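TRNA-splicing endonuclease (PDB 2CV8) probably cleaves precursor tRNA at both splice sites to release the intron, leaving tRNA halves with 2',3'-cyclic phosphate and 5'-hydroxyl ends. Local coordinates at residues Y91-D96 / G161-T166; S49-V54 / P85-L90. One frame throughout, in Å; residues are numbered along the deposited sequence.

Contact 1 (Y91-D96 / G161-T166)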
# COMPACT_ATOMS: atom_id res chain seq x y z
N TYR B 91 13.36 12.23 -5.54
CA TYR B 91 14.55 12.11 -6.37
C TYR B 91 15.15 10.70 -6.22
O TYR B 91 15.69 10.13 -7.16
CB TYR B 91 15.61 13.16 -6.00
CG TYR B 91 16.87 13.00 -6.82
CD1 TYR B 91 16.92 13.41 -8.15
CD2 TYR B 91 17.99 12.36 -6.29
CE1 TYR B 91 18.05 13.18 -8.95
CE2 TYR B 91 19.12 12.12 -7.07
CZ TYR B 91 19.14 12.53 -8.40
OH TYR B 91 20.26 12.29 -9.16
N SER B 92 15.05 10.15 -5.02
CA SER B 92 15.58 8.82 -4.77
C SER B 92 14.91 7.78 -5.66
O SER B 92 15.60 6.94 -6.25
CB SER B 92 15.41 8.43 -3.30
OG SER B 92 16.25 9.22 -2.48
N VAL B 93 13.58 7.85 -5.78
CA VAL B 93 12.88 6.89 -6.63
C VAL B 93 13.11 7.26 -8.11
O VAL B 93 13.33 6.38 -8.94
CB VAL B 93 11.34 6.85 -6.37
CG1 VAL B 93 10.70 5.77 -7.23
CG2 VAL B 93 11.06 6.56 -4.91
N TYR B 94 13.06 8.55 -8.43
CA TYR B 94 13.27 8.95 -9.81
C TYR B 94 14.58 8.38 -10.32
O TYR B 94 14.62 7.67 -11.33
CB TYR B 94 13.34 10.47 -9.96
CG TYR B 94 13.50 10.88 -11.41
CD1 TYR B 94 12.39 11.02 -12.24
CD2 TYR B 94 14.75 11.07 -11.96
CE1 TYR B 94 12.53 11.34 -13.58
CE2 TYR B 94 14.91 11.37 -13.30
CZ TYR B 94 13.80 11.50 -14.11
OH TYR B 94 13.97 11.75 -15.45
N GLU B 95 15.65 8.71 -9.60
CA GLU B 95 16.99 8.28 -9.93
C GLU B 95 17.13 6.77 -10.02
O GLU B 95 17.61 6.24 -11.02
CB GLU B 95 17.97 8.82 -8.89
CG GLU B 95 19.40 8.46 -9.15
CD GLU B 95 20.29 8.85 -8.00
OE1 GLU B 95 20.08 8.30 -6.89
OE2 GLU B 95 21.18 9.71 -8.19
N ASP B 96 16.72 6.08 -8.96
CA ASP B 96 16.81 4.62 -8.90
C ASP B 96 16.11 3.99 -10.08
O ASP B 96 16.66 3.10 -10.74
CB ASP B 96 16.18 4.13 -7.59
CG ASP B 96 16.30 2.61 -7.41
OD1 ASP B 96 15.30 1.89 -7.64
OD2 ASP B 96 17.39 2.14 -7.01
N GLY B 161 7.07 3.37 -3.58
CA GLY B 161 8.52 3.37 -3.59
C GLY B 161 9.02 3.86 -2.25
O GLY B 161 9.17 5.06 -2.04
N ILE B 162 9.28 2.92 -1.34
CA ILE B 162 9.75 3.28 -0.00
C ILE B 162 11.26 3.44 0.08
O ILE B 162 12.02 2.47 -0.08
CB ILE B 162 9.24 2.25 1.01
CG1 ILE B 162 7.71 2.27 1.00
CG2 ILE B 162 9.78 2.57 2.38
CD1 ILE B 162 7.06 1.38 2.03
N VAL B 163 11.68 4.67 0.34
CA VAL B 163 13.08 5.05 0.40
C VAL B 163 13.66 5.25 1.79
O VAL B 163 13.02 5.83 2.66
CB VAL B 163 13.31 6.37 -0.39
CG1 VAL B 163 14.78 6.76 -0.39
CG2 VAL B 163 12.80 6.22 -1.81
N ASN B 164 14.88 4.76 1.98
CA ASN B 164 15.59 4.95 3.24
C ASN B 164 16.59 6.07 2.92
O ASN B 164 17.53 5.88 2.15
CB ASN B 164 16.36 3.68 3.62
CG ASN B 164 17.30 3.91 4.79
OD1 ASN B 164 18.08 3.03 5.15
ND2 ASN B 164 17.24 5.09 5.39
N LEU B 165 16.39 7.24 3.51
CA LEU B 165 17.28 8.35 3.22
C LEU B 165 18.70 8.14 3.74
O LEU B 165 19.62 8.86 3.34
CB LEU B 165 16.72 9.67 3.76
CG LEU B 165 15.51 10.24 3.00
CD1 LEU B 165 15.77 10.21 1.48
CD2 LEU B 165 14.28 9.43 3.34
N THR B 166 18.88 7.15 4.62
CA THR B 166 20.20 6.89 5.16
C THR B 166 21.07 6.10 4.18
O THR B 166 22.03 6.64 3.62
CB THR B 166 20.11 6.15 6.51
OG1 THR B 166 19.38 6.95 7.45
CG2 THR B 166 21.51 5.91 7.06
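Helix 87-99 crosses the end of strand 157-163 here, in the catalytic C-terminal domain. The short axes of helix 91-96 and strand 161-163 come within 8.8 Å, at 114° between their directions. Two helix residues, S92 and V93, face the strand. V163 sits against both of them. Its CG1 lies anti to its own backbone N and rests on S92 alone, with V163 CG1 3.4 Å from S92 CB. Its CG2 lies beside the backbone N and sits between S92 CB and V93, where V163 CG2 is 3.6 Å from V93 CG2. The two valines cross obliquely. V93 also has CG1 anti to its backbone N (chi1 -176°). Its CG2, anti to the carbonyl carbon and beside the backbone N, is the methyl turned to V163 and G161. V93 CG2 lies 3.7 Å from G161 O. G161 has no side chain, so its backbone meets the methyl directly. The hydroxyl of S92 is anti to its own carbonyl carbon and beside its own N (chi1 -68°). In this position S92 OG is hydrogen-bonded to R88 O, one turn back in the helix. The leucine side chain of L165 closes the outer margin, where L165 CD1 lies 4.1 Å from S92 OG. G161 and V163 bond through their backbones to strand 128-134, and I162 bonds to R171. V93 also packs on V130, A132 and Y172, so its side chain is set into the sheet surface. The contact is thus van der Waals packing, mostly of methyls and S92 CB, with one methyl resting on a carbonyl oxygen. The S92 hydroxyl is satisfied within its own helix. Shape joins these two segments, while D96 adds a hydrogen bond to Y172 on the neighbouring strand.

Contact 2 (S49-V54 / P85-L90); sequences SLIEGV and PRFRIL
F87 is the main bump on the 85-90 side. Its CG is anti to the backbone N (chi1 -177°), which carries the ring out to helix 50-58. There the ring seats in a hollow made by L50 CB, I51 CG1 and V54 CG2. V54 meets it tip to tip at the ring edge, with V54 CG2 4.0 Å from F87 CZ. I51 and F87 run past each other in opposite directions, and I51 CG1 passes 3.9 Å from F87 CE1. L50 adds its CB near the same ring corner. I51 is the answering bump. Its extended chain (chi2 179°) reaches beyond the ring to L90, and the two side chains cross at about a right angle. I51 CD1 ends 3.5 Å from L90 CB. F87 thus lies along the CG1 part of I51, and L90 receives its CD1 tip. Y77 of helix 73-83 makes an edge-to-face contact with the F87 ring. S49 and E52 form a capping box at the start of helix 50-58, though both bonds are weak. All five touching residues are buried. The arrangement is helix-to-helix hydrophobic packing that joins the N-terminal domain to the first helix of the catalytic domain, in the two-domain architecture of the archaeal tRNA-intron endonuclease subunit.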
# COMPACT_ATOMS: atom_id res chain seq x y z
N SER B 49 11.86 19.59 -14.75
CA SER B 49 11.60 19.78 -13.34
C SER B 49 12.93 19.64 -12.62
O SER B 49 13.88 19.07 -13.18
CB SER B 49 10.63 18.70 -12.84
OG SER B 49 11.18 17.41 -12.98
N LEU B 50 13.02 20.16 -11.40
CA LEU B 50 14.27 20.04 -10.65
C LEU B 50 14.72 18.59 -10.54
O LEU B 50 15.91 18.30 -10.66
CB LEU B 50 14.13 20.66 -9.27
CG LEU B 50 14.38 22.17 -9.26
CD1 LEU B 50 13.98 22.78 -7.92
CD2 LEU B 50 15.85 22.42 -9.58
N ILE B 51 13.77 17.68 -10.32
CA ILE B 51 14.11 16.26 -10.21
C ILE B 51 14.82 15.78 -11.48
O ILE B 51 15.84 15.10 -11.40
CB ILE B 51 12.85 15.42 -9.94
CG1 ILE B 51 12.37 15.67 -8.52
CG2 ILE B 51 13.15 13.95 -10.10
CD1 ILE B 51 11.13 14.90 -8.16
N GLU B 52 14.29 16.15 -12.64
CA GLU B 52 14.90 15.77 -13.91
C GLU B 52 16.25 16.48 -14.11
O GLU B 52 17.26 15.86 -14.48
CB GLU B 52 13.98 16.13 -15.07
CG GLU B 52 12.70 15.35 -15.11
CD GLU B 52 11.91 15.62 -16.36
OE1 GLU B 52 11.49 16.78 -16.55
OE2 GLU B 52 11.70 14.68 -17.15
N GLY B 53 16.26 17.79 -13.88
CA GLY B 53 17.48 18.55 -14.04
C GLY B 53 18.62 18.07 -13.16
O GLY B 53 19.76 17.95 -13.62
N VAL B 54 18.33 17.81 -11.90
CA VAL B 54 19.34 17.35 -10.97
C VAL B 54 19.88 16.01 -11.45
O VAL B 54 21.08 15.75 -11.36
CB VAL B 54 18.76 17.23 -9.51
CG1 VAL B 54 19.78 16.59 -8.57
CG2 VAL B 54 18.39 18.61 -8.99
N PRO B 85 8.58 19.83 -2.18
CA PRO B 85 8.22 19.01 -1.02
C PRO B 85 8.46 17.54 -1.36
O PRO B 85 8.12 17.09 -2.45
CB PRO B 85 6.73 19.31 -0.83
CG PRO B 85 6.56 20.68 -1.42
CD PRO B 85 7.42 20.61 -2.66
N ARG B 86 9.03 16.79 -0.43
CA ARG B 86 9.32 15.37 -0.65
C ARG B 86 10.41 15.16 -1.71
O ARG B 86 10.55 14.07 -2.28
CB ARG B 86 8.04 14.63 -1.06
CG ARG B 86 6.94 14.66 -0.01
CD ARG B 86 5.61 14.24 -0.61
NE ARG B 86 5.68 12.92 -1.22
CZ ARG B 86 5.16 12.61 -2.41
NH1 ARG B 86 4.52 13.53 -3.12
NH2 ARG B 86 5.28 11.37 -2.88
N PHE B 87 11.19 16.21 -1.96
CA PHE B 87 12.25 16.14 -2.94
C PHE B 87 13.18 14.95 -2.72
O PHE B 87 13.51 14.25 -3.67
CB PHE B 87 13.08 17.42 -2.96
CG PHE B 87 14.15 17.42 -4.02
CD1 PHE B 87 13.87 17.84 -5.33
CD2 PHE B 87 15.43 16.93 -3.73
CE1 PHE B 87 14.84 17.76 -6.33
CE2 PHE B 87 16.42 16.85 -4.73
CZ PHE B 87 16.12 17.27 -6.03
N ARG B 88 13.63 14.75 -1.49
CA ARG B 88 14.54 13.65 -1.19
C ARG B 88 13.99 12.28 -1.59
O ARG B 88 14.66 11.52 -2.29
CB ARG B 88 14.91 13.62 0.30
CG ARG B 88 15.87 14.70 0.73
CD ARG B 88 16.62 14.28 1.99
NE ARG B 88 17.49 15.35 2.48
CZ ARG B 88 17.06 16.41 3.15
NH1 ARG B 88 15.77 16.56 3.42
NH2 ARG B 88 17.93 17.34 3.55
N ILE B 89 12.77 11.96 -1.16
CA ILE B 89 12.23 10.66 -1.50
C ILE B 89 11.87 10.58 -2.96
O ILE B 89 11.99 9.51 -3.57
CB ILE B 89 11.02 10.28 -0.63
CG1 ILE B 89 9.87 11.25 -0.86
CG2 ILE B 89 11.42 10.29 0.82
CD1 ILE B 89 8.59 10.81 -0.18
N LEU B 90 11.43 11.71 -3.54
CA LEU B 90 11.05 11.74 -4.95
C LEU B 90 12.25 11.58 -5.88
O LEU B 90 12.17 10.88 -6.89
CB LEU B 90 10.33 13.05 -5.29
CG LEU B 90 8.89 13.18 -4.77
CD1 LEU B 90 8.38 14.56 -5.07
CD2 LEU B 90 8.00 12.12 -5.38

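Contact 1 and contact 2 share helix 87-99, and their centres are about 10 Å apart. The helix lies between helix 50-58 of the N-terminal domain and the five-stranded sheet of the catalytic domain. Contact 1 packs it on its own domain's sheet, and contact 2 joins it to the N-terminal domain. The two contacts also touch directly. Y94 of the 91-96 segment packs on I51, with Y94 CG 3.4 Å from I51 CG2. On the sheet side, L165 CD1 lies 3.7 Å from R88 CB. V163 CG2 is 3.8 Å from I89 O. Along the chain the contacts are in series. Both lie away from the predicted active-site residues Y117, H125 and K156.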